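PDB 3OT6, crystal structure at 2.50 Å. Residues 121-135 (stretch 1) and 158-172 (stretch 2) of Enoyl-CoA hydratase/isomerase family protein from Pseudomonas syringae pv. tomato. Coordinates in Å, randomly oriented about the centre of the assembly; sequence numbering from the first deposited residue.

Stretch 1 (121-135) GVAGPFSIGLNEVQI
Stretch 2 158-172: RSVINAEMFDPEGAM

Residues 121-135 and 158-172 of this enoyl-CoA hydratase/isomerase family protein run antiparallel, burying 826 Å² between them (both sides summed). Stretch 1 enters as a strand at Gly121-Val122, loops through Gly124 (phi/psi 144/-167), forms a short strand at Ile128-Gly129 and takes helical phi/psi at 132-134. Stretch 2 leaves a helix, turns at Ala163 (phi/psi 54/39), extends as a weakly bonded strand about 165-166 and enters a second helix at Pro168. Facing CA-CA distances are 5.7 Å for Ala123-Pro168, 5.2 Å for Ser127-Asp167, 5.1 Å for Ile128-Phe166 and 4.8 Å for Asn131-Ala163.

Two backbone hydrogen bonds join one residue pair: Ile128 N to Phe166 O (2.8 Å, 163°) and Phe166 N to Ile128 O (2.9 Å, 149°). Phe166 O also receives a CA-H...O contact from Ser127 CA (3.3 Å), and Leu130 O one from Ala163 CA (3.3 Å).

On the Leu130 side of this pair, two waters bridge the stretches. Water 1 accepts from Leu130 N (2.6 Å) and lies 2.7 Å from each of Ser159 O, Ser159 OG and Glu164 O. Water 2 donates to Leu130 O (2.8 Å) and Val160 O (3.0 Å) and accepts from Val133 N (3.1 Å), tying Leu130 and Val133 to Val160.

Side-chain packing, mostly apolar, makes the other contacts. Ile128 (chi1 m, chi2 t) and Phe166 (chi1 m, chi2 -91°) share a sheet face; Ile128 CD1 reaches Ala171 CB at 3.7 Å, joining strand to helix. Leu130 (m, t) brings CD1 to 3.8 Å from Val160 CG2 (Val160 chi1 t). Ala163 points toward stretch 1, its CB 4.2 Å from Val133 CB (Val133 chi1 t) and 3.9 Å from Gln134 CB. Pro168, C-gamma exo, places CG 3.1 Å from Val122 O, 4.3 Å from Phe126 CB and at the edge of the Phe126 ring (chi1 m, chi2 -68°). Selenomethionine Met165 (m, m, m) curls across the backbone, with CE 3.5 Å from Gly129 N and 3.7 Å from Ser127 CB. Gly129 (169/-172) leaves room for it: an ideal CB there would lie 2.8 Å from Met165 SE, a clash.

Local bonds shape stretch 2. Asp167 (chi1 p) caps the second helix, its OD1 accepting from Gly170 N (2.9 Å) and satisfying an amide in the first turn. A salt bridge from Arg158 NE to Glu164 OE1 (2.9 Å), with Arg158 NH2 to Glu164 OE2 at 3.1 Å, spans the Ala163 turn. In stretch 1, Gln134 N bonds Asn131 O (2.8 Å).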

ATOM      1  N   GLY A 121      -1.997   8.289   8.709  1.00 20.96           N
ATOM      2  CA  GLY A 121      -0.578   8.300   9.071  1.00 22.28           C
ATOM      3  C   GLY A 121      -0.380   8.914  10.443  1.00 22.73           C
ATOM      4  O   GLY A 121      -1.335   9.372  11.043  1.00 22.80           O
ATOM      5  N   VAL A 122       0.851   8.937  10.936  1.00 24.90           N
ATOM      6  CA  VAL A 122       1.122   9.482  12.296  1.00 27.61           C
ATOM      7  C   VAL A 122       2.071  10.650  12.188  1.00 28.68           C
ATOM      8  O   VAL A 122       3.000  10.606  11.367  1.00 30.98           O
ATOM      9  CB  VAL A 122       1.618   8.385  13.318  1.00 27.01           C
ATOM     10  CG1 VAL A 122       0.519   7.387  13.533  1.00 26.54           C
ATOM     11  CG2 VAL A 122       2.833   7.660  12.803  1.00 28.01           C
ATOM     12  N   ALA A 123       1.817  11.704  12.963  1.00 29.66           N
ATOM     13  CA  ALA A 123       2.730  12.880  13.072  1.00 30.17           C
ATOM     14  C   ALA A 123       4.105  12.521  13.649  1.00 31.40           C
ATOM     15  O   ALA A 123       4.218  11.685  14.568  1.00 32.43           O
ATOM     16  CB  ALA A 123       2.080  13.948  13.971  1.00 29.46           C
ATOM     17  N   GLY A 124       5.146  13.165  13.135  1.00 32.60           N
ATOM     18  CA  GLY A 124       6.479  12.959  13.653  1.00 32.72           C
ATOM     19  C   GLY A 124       7.536  13.002  12.577  1.00 34.04           C
ATOM     20  O   GLY A 124       7.266  13.429  11.441  1.00 34.37           O
ATOM     21  N   PRO A 125       8.766  12.565  12.921  1.00 34.46           N
ATOM     22  CA  PRO A 125       9.888  12.818  11.987  1.00 34.21           C
ATOM     23  C   PRO A 125       9.940  11.754  10.895  1.00 34.13           C
ATOM     24  O   PRO A 125      10.971  11.098  10.716  1.00 34.62           O
ATOM     25  CB  PRO A 125      11.124  12.709  12.890  1.00 34.68           C
ATOM     26  CG  PRO A 125      10.704  11.726  14.028  1.00 34.34           C
ATOM     27  CD  PRO A 125       9.199  12.005  14.232  1.00 34.63           C
ATOM     28  N   PHE A 126       8.834  11.560  10.168  1.00 32.81           N
ATOM     29  CA  PHE A 126       8.752  10.410   9.251  1.00 29.38           C
ATOM     30  C   PHE A 126       8.834  10.869   7.835  1.00 28.47           C
ATOM     31  O   PHE A 126       8.568  12.028   7.563  1.00 29.27           O
ATOM     32  CB  PHE A 126       7.508   9.628   9.531  1.00 28.88           C
ATOM     33  CG  PHE A 126       7.430   9.119  10.951  1.00 27.72           C
ATOM     34  CD1 PHE A 126       8.316   8.135  11.401  1.00 28.22           C
ATOM     35  CD2 PHE A 126       6.484   9.629  11.828  1.00 26.56           C
ATOM     36  CE1 PHE A 126       8.257   7.655  12.689  1.00 27.24           C
ATOM     37  CE2 PHE A 126       6.395   9.151  13.140  1.00 27.27           C
ATOM     38  CZ  PHE A 126       7.272   8.148  13.576  1.00 25.79           C
ATOM     39  N   SER A 127       9.288  10.008   6.943  1.00 26.42           N
ATOM     40  CA  SER A 127       9.262  10.336   5.530  1.00 26.16           C
ATOM     41  C   SER A 127       8.258   9.451   4.819  1.00 24.59           C
ATOM     42  O   SER A 127       8.276   8.197   4.994  1.00 25.13           O
ATOM     43  CB  SER A 127      10.628  10.077   4.877  1.00 26.16           C
ATOM     44  OG  SER A 127      11.556  10.874   5.566  1.00 31.92           O
ATOM     45  N   ILE A 128       7.441  10.063   3.974  1.00 21.42           N
ATOM     46  CA  ILE A 128       6.598   9.280   3.117  1.00 19.65           C
ATOM     47  C   ILE A 128       6.835   9.737   1.690  1.00 20.11           C
ATOM     48  O   ILE A 128       6.735  10.961   1.390  1.00 20.48           O
ATOM     49  CB  ILE A 128       5.151   9.504   3.474  1.00 20.10           C
ATOM     50  CG1 ILE A 128       4.846   8.955   4.872  1.00 16.94           C
ATOM     51  CG2 ILE A 128       4.275   8.945   2.381  1.00 19.62           C
ATOM     52  CD1 ILE A 128       3.577   9.464   5.401  1.00 17.59           C
ATOM     53  N   GLY A 129       7.164   8.807   0.791  1.00 19.07           N
ATOM     54  CA  GLY A 129       7.351   9.222  -0.573  1.00 18.73           C
ATOM     55  C   GLY A 129       7.953   8.149  -1.412  1.00 19.29           C
ATOM     56  O   GLY A 129       8.146   7.057  -0.938  1.00 18.78           O
ATOM     57  N   LEU A 130       8.309   8.516  -2.643  1.00 19.33           N
ATOM     58  CA  LEU A 130       8.719   7.623  -3.662  1.00 20.38           C
ATOM     59  C   LEU A 130      10.157   7.996  -4.040  1.00 22.42           C
ATOM     60  O   LEU A 130      10.402   8.946  -4.808  1.00 21.40           O
ATOM     61  CB  LEU A 130       7.778   7.771  -4.881  1.00 19.53           C
ATOM     62  CG  LEU A 130       6.316   7.426  -4.599  1.00 20.21           C
ATOM     63  CD1 LEU A 130       5.460   7.650  -5.871  1.00 17.91           C
ATOM     64  CD2 LEU A 130       6.152   5.975  -4.048  1.00 16.93           C
ATOM     65  N   ASN A 131      11.128   7.255  -3.513  1.00 24.40           N
ATOM     66  CA  ASN A 131      12.477   7.759  -3.650  1.00 26.86           C
ATOM     67  C   ASN A 131      13.197   7.131  -4.806  1.00 27.95           C
ATOM     68  O   ASN A 131      14.395   7.312  -4.953  1.00 29.36           O
ATOM     69  CB  ASN A 131      13.251   7.617  -2.346  1.00 27.02           C
ATOM     70  CG  ASN A 131      13.495   6.176  -1.973  1.00 29.66           C
ATOM     71  OD1 ASN A 131      12.867   5.254  -2.474  1.00 32.05           O
ATOM     72  ND2 ASN A 131      14.409   5.981  -1.091  1.00 29.75           N
ATOM     73  N   GLU A 132      12.472   6.399  -5.644  1.00 28.97           N
ATOM     74  CA  GLU A 132      13.161   5.566  -6.587  1.00 29.38           C
ATOM     75  C   GLU A 132      14.065   6.349  -7.537  1.00 28.84           C
ATOM     76  O   GLU A 132      15.137   5.852  -7.932  1.00 29.20           O
ATOM     77  CB  GLU A 132      12.288   4.454  -7.281  1.00 30.06           C
ATOM     78  CG  GLU A 132      10.800   4.521  -7.321  1.00 31.44           C
ATOM     79  CD  GLU A 132      10.057   4.270  -5.985  1.00 33.49           C
ATOM     80  OE1 GLU A 132       9.428   3.214  -5.804  1.00 30.48           O
ATOM     81  OE2 GLU A 132      10.037   5.169  -5.129  1.00 35.43           O
ATOM     82  N   VAL A 133      13.648   7.567  -7.888  1.00 27.84           N
ATOM     83  CA  VAL A 133      14.396   8.371  -8.847  1.00 26.04           C
ATOM     84  C   VAL A 133      15.678   8.860  -8.160  1.00 26.92           C
ATOM     85  O   VAL A 133      16.695   9.112  -8.818  1.00 26.60           O
ATOM     86  CB  VAL A 133      13.579   9.530  -9.482  1.00 24.99           C
ATOM     87  CG1 VAL A 133      14.509  10.723  -9.958  1.00 20.09           C
ATOM     88  CG2 VAL A 133      12.824   9.010 -10.638  1.00 22.40           C
ATOM     89  N   GLN A 134      15.625   8.964  -6.846  1.00 27.52           N
ATOM     90  CA  GLN A 134      16.752   9.448  -6.094  1.00 29.69           C
ATOM     91  C   GLN A 134      17.818   8.383  -6.074  1.00 29.78           C
ATOM     92  O   GLN A 134      19.004   8.662  -6.301  1.00 30.22           O
ATOM     93  CB  GLN A 134      16.365   9.811  -4.675  1.00 29.26           C
ATOM     94  CG  GLN A 134      17.594   9.958  -3.826  1.00 36.75           C
ATOM     95  CD  GLN A 134      17.495  11.086  -2.834  1.00 48.93           C
ATOM     96  OE1 GLN A 134      18.380  11.226  -1.991  1.00 55.03           O
ATOM     97  NE2 GLN A 134      16.414  11.909  -2.912  1.00 50.47           N
ATOM     98  N   ILE A 135      17.417   7.139  -5.865  1.00 30.18           N
ATOM     99  CA  ILE A 135      18.440   6.104  -5.860  1.00 29.54           C
ATOM    100  C   ILE A 135      18.707   5.506  -7.233  1.00 29.58           C
ATOM    101  O   ILE A 135      19.367   4.479  -7.295  1.00 31.26           O
ATOM    102  CB  ILE A 135      18.180   5.020  -4.814  1.00 30.08           C
ATOM    103  CG1 ILE A 135      16.972   4.178  -5.238  1.00 33.07           C
ATOM    104  CG2 ILE A 135      17.956   5.639  -3.393  1.00 25.59           C
ATOM    105  CD1 ILE A 135      16.516   3.283  -4.120  1.00 41.68           C
ATOM    106  N   ARG A 158       6.101  15.955  -8.481  1.00 22.23           N
ATOM    107  CA  ARG A 158       7.159  16.189  -7.509  1.00 22.51           C
ATOM    108  C   ARG A 158       7.480  14.882  -6.829  1.00 23.67           C
ATOM    109  O   ARG A 158       8.641  14.539  -6.564  1.00 25.52           O
ATOM    110  CB  ARG A 158       6.779  17.275  -6.530  1.00 20.68           C
ATOM    111  CG  ARG A 158       6.958  18.682  -7.127  1.00 22.42           C
ATOM    112  CD  ARG A 158       6.061  19.747  -6.435  1.00 22.77           C
ATOM    113  NE  ARG A 158       6.164  19.526  -5.019  1.00 23.58           N
ATOM    114  CZ  ARG A 158       5.153  19.596  -4.167  1.00 24.97           C
ATOM    115  NH1 ARG A 158       3.940  19.937  -4.562  1.00 20.98           N
ATOM    116  NH2 ARG A 158       5.389  19.332  -2.899  1.00 24.77           N
ATOM    117  N   SER A 159       6.461  14.096  -6.575  1.00 23.68           N
ATOM    118  CA  SER A 159       6.717  12.838  -5.894  1.00 23.86           C
ATOM    119  C   SER A 159       7.471  11.821  -6.790  1.00 23.46           C
ATOM    120  O   SER A 159       8.435  11.210  -6.382  1.00 23.78           O
ATOM    121  CB  SER A 159       5.392  12.250  -5.403  1.00 23.80           C
ATOM    122  OG  SER A 159       5.607  10.951  -4.854  1.00 26.04           O
ATOM    123  N   VAL A 160       6.981  11.640  -8.006  1.00 23.54           N
ATOM    124  CA  VAL A 160       7.417  10.579  -8.870  1.00 23.61           C
ATOM    125  C   VAL A 160       8.660  11.001  -9.658  1.00 23.54           C
ATOM    126  O   VAL A 160       9.604  10.239  -9.776  1.00 23.41           O
ATOM    127  CB  VAL A 160       6.265  10.196  -9.861  1.00 24.26           C
ATOM    128  CG1 VAL A 160       6.779   9.364 -11.006  1.00 21.53           C
ATOM    129  CG2 VAL A 160       5.089   9.516  -9.129  1.00 23.16           C
ATOM    130  N   ILE A 161       8.633  12.213 -10.219  1.00 23.12           N
ATOM    131  CA  ILE A 161       9.699  12.662 -11.099  1.00 21.60           C
ATOM    132  C   ILE A 161      10.866  13.291 -10.294  1.00 22.24           C
ATOM    133  O   ILE A 161      12.031  13.191 -10.710  1.00 21.42           O
ATOM    134  CB  ILE A 161       9.154  13.627 -12.117  1.00 20.81           C
ATOM    135  CG1 ILE A 161       8.313  12.873 -13.125  1.00 20.23           C
ATOM    136  CG2 ILE A 161      10.271  14.304 -12.870  1.00 21.66           C
ATOM    137  CD1 ILE A 161       7.352  13.743 -13.858  1.00 17.74           C
ATOM    138  N   ASN A 162      10.557  13.961  -9.179  1.00 21.79           N
ATOM    139  CA  ASN A 162      11.600  14.636  -8.437  1.00 22.32           C
ATOM    140  C   ASN A 162      11.981  13.839  -7.209  1.00 23.79           C
ATOM    141  O   ASN A 162      12.862  14.297  -6.422  1.00 24.07           O
ATOM    142  CB  ASN A 162      11.144  16.011  -7.955  1.00 22.06           C
ATOM    143  CG  ASN A 162      10.701  16.911  -9.078  1.00 23.33           C
ATOM    144  OD1 ASN A 162      10.892  16.588 -10.260  1.00 18.74           O
ATOM    145  ND2 ASN A 162      10.135  18.089  -8.719  1.00 21.98           N
ATOM    146  N   ALA A 163      11.293  12.700  -6.968  1.00 23.76           N
ATOM    147  CA  ALA A 163      11.505  11.975  -5.698  1.00 23.43           C
ATOM    148  C   ALA A 163      11.313  12.873  -4.441  1.00 23.01           C
ATOM    149  O   ALA A 163      12.034  12.786  -3.475  1.00 23.94           O
ATOM    150  CB  ALA A 163      12.937  11.336  -5.693  1.00 23.29           C
ATOM    151  N   GLU A 164      10.355  13.755  -4.430  1.00 23.27           N
ATOM    152  CA  GLU A 164      10.219  14.544  -3.240  1.00 23.48           C
ATOM    153  C   GLU A 164       9.735  13.697  -2.089  1.00 23.27           C
ATOM    154  O   GLU A 164       8.776  12.956  -2.251  1.00 21.51           O
ATOM    155  CB  GLU A 164       9.242  15.696  -3.453  1.00 23.94           C
ATOM    156  CG  GLU A 164       9.037  16.510  -2.183  1.00 23.50           C
ATOM    157  CD  GLU A 164       8.446  17.884  -2.446  1.00 28.41           C
ATOM    158  OE1 GLU A 164       8.466  18.298  -3.670  1.00 25.98           O
ATOM    159  OE2 GLU A 164       7.977  18.523  -1.424  1.00 21.48           O
HETATM  160  N   MSE A 165      10.378  13.862  -0.926  1.00 23.35           N
HETATM  161  CA  MSE A 165       9.939  13.223   0.293  1.00 23.85           C
HETATM  162  C   MSE A 165       9.048  14.111   1.137  1.00 24.59           C
HETATM  163  O   MSE A 165       9.297  15.298   1.276  1.00 24.45           O
HETATM  164  CB  MSE A 165      11.132  12.693   1.112  1.00 24.54           C
HETATM  165  CG  MSE A 165      12.002  11.694   0.342  1.00 24.67           C
HETATM  166 SE   MSE A 165      11.027  10.176  -0.478  1.00 34.08          SE
HETATM  167  CE  MSE A 165      10.612   9.400   1.193  1.00 25.67           C
ATOM    168  N   PHE A 166       8.002  13.522   1.723  1.00 25.55           N
ATOM    169  CA  PHE A 166       6.986  14.291   2.489  1.00 25.80           C
ATOM    170  C   PHE A 166       7.032  13.959   3.964  1.00 27.57           C
ATOM    171  O   PHE A 166       7.340  12.825   4.400  1.00 28.25           O
ATOM    172  CB  PHE A 166       5.576  14.035   1.929  1.00 24.44           C
ATOM    173  CG  PHE A 166       5.456  14.389   0.471  1.00 23.67           C
ATOM    174  CD1 PHE A 166       5.050  15.669   0.081  1.00 22.32           C
ATOM    175  CD2 PHE A 166       5.804  13.475  -0.509  1.00 19.67           C
ATOM    176  CE1 PHE A 166       4.980  16.024  -1.249  1.00 22.90           C
ATOM    177  CE2 PHE A 166       5.760  13.827  -1.855  1.00 22.08           C
ATOM    178  CZ  PHE A 166       5.348  15.114  -2.228  1.00 22.80           C
ATOM    179  N   ASP A 167       6.760  14.970   4.755  1.00 29.07           N
ATOM    180  CA  ASP A 167       6.509  14.706   6.130  1.00 30.09           C
ATOM    181  C   ASP A 167       5.032  14.338   6.216  1.00 29.43           C
ATOM    182  O   ASP A 167       4.305  14.462   5.228  1.00 28.50           O
ATOM    183  CB  ASP A 167       6.954  15.882   7.009  1.00 30.48           C
ATOM    184  CG  ASP A 167       6.180  17.167   6.792  1.00 35.92           C
ATOM    185  OD1 ASP A 167       5.161  17.249   6.039  1.00 40.43           O
ATOM    186  OD2 ASP A 167       6.635  18.150   7.439  1.00 40.30           O
ATOM    187  N   PRO A 168       4.575  13.871   7.385  1.00 29.19           N
ATOM    188  CA  PRO A 168       3.178  13.420   7.408  1.00 28.38           C
ATOM    189  C   PRO A 168       2.107  14.395   6.863  1.00 29.19           C
ATOM    190  O   PRO A 168       1.234  13.981   6.068  1.00 29.71           O
ATOM    191  CB  PRO A 168       2.973  13.051   8.872  1.00 27.85           C
ATOM    192  CG  PRO A 168       4.344  12.511   9.273  1.00 29.31           C
ATOM    193  CD  PRO A 168       5.317  13.472   8.601  1.00 28.03           C
ATOM    194  N   GLU A 169       2.156  15.656   7.275  1.00 29.99           N
ATOM    195  CA  GLU A 169       1.187  16.660   6.824  1.00 31.18           C
ATOM    196  C   GLU A 169       1.307  16.885   5.337  1.00 29.26           C
ATOM    197  O   GLU A 169       0.289  16.970   4.621  1.00 29.23           O
ATOM    198  CB  GLU A 169       1.378  17.994   7.537  1.00 32.32           C
ATOM    199  CG  GLU A 169       0.559  18.193   8.815  1.00 43.05           C
ATOM    200  CD  GLU A 169       0.586  19.708   9.296  1.00 59.13           C
ATOM    201  OE1 GLU A 169       1.388  20.540   8.715  1.00 61.48           O
ATOM    202  OE2 GLU A 169      -0.202  20.057  10.250  1.00 62.50           O
ATOM    203  N   GLY A 170       2.545  16.984   4.884  1.00 27.17           N
ATOM    204  CA  GLY A 170       2.816  17.110   3.465  1.00 26.70           C
ATOM    205  C   GLY A 170       2.319  15.906   2.686  1.00 26.98           C
ATOM    206  O   GLY A 170       1.812  16.073   1.559  1.00 27.34           O
ATOM    207  N   ALA A 171       2.432  14.695   3.273  1.00 25.50           N
ATOM    208  CA  ALA A 171       1.986  13.517   2.586  1.00 24.80           C
ATOM    209  C   ALA A 171       0.454  13.507   2.540  1.00 25.86           C
ATOM    210  O   ALA A 171      -0.128  12.947   1.611  1.00 26.20           O
ATOM    211  CB  ALA A 171       2.510  12.300   3.242  1.00 24.85           C
HETATM  212  N   MSE A 172      -0.209  14.089   3.554  1.00 25.10           N
HETATM  213  CA  MSE A 172      -1.644  14.231   3.497  1.00 24.92           C
HETATM  214  C   MSE A 172      -2.054  15.250   2.389  1.00 25.24           C
HETATM  215  O   MSE A 172      -2.862  14.931   1.533  1.00 26.45           O
HETATM  216  CB  MSE A 172      -2.217  14.604   4.849  1.00 25.18           C
HETATM  217  CG  MSE A 172      -3.675  14.995   4.770  1.00 26.26           C
HETATM  218 SE   MSE A 172      -4.448  15.049   6.566  1.00 32.16          SE
HETATM  219  CE  MSE A 172      -3.606  16.681   7.274  1.00 34.48           C
TER
HETATM  220  O   HOH W   1       8.099  10.854  -3.739  1.00 14.95           O
HETATM  221  O   HOH W   2      10.829   8.708  -7.545  1.00 20.58           O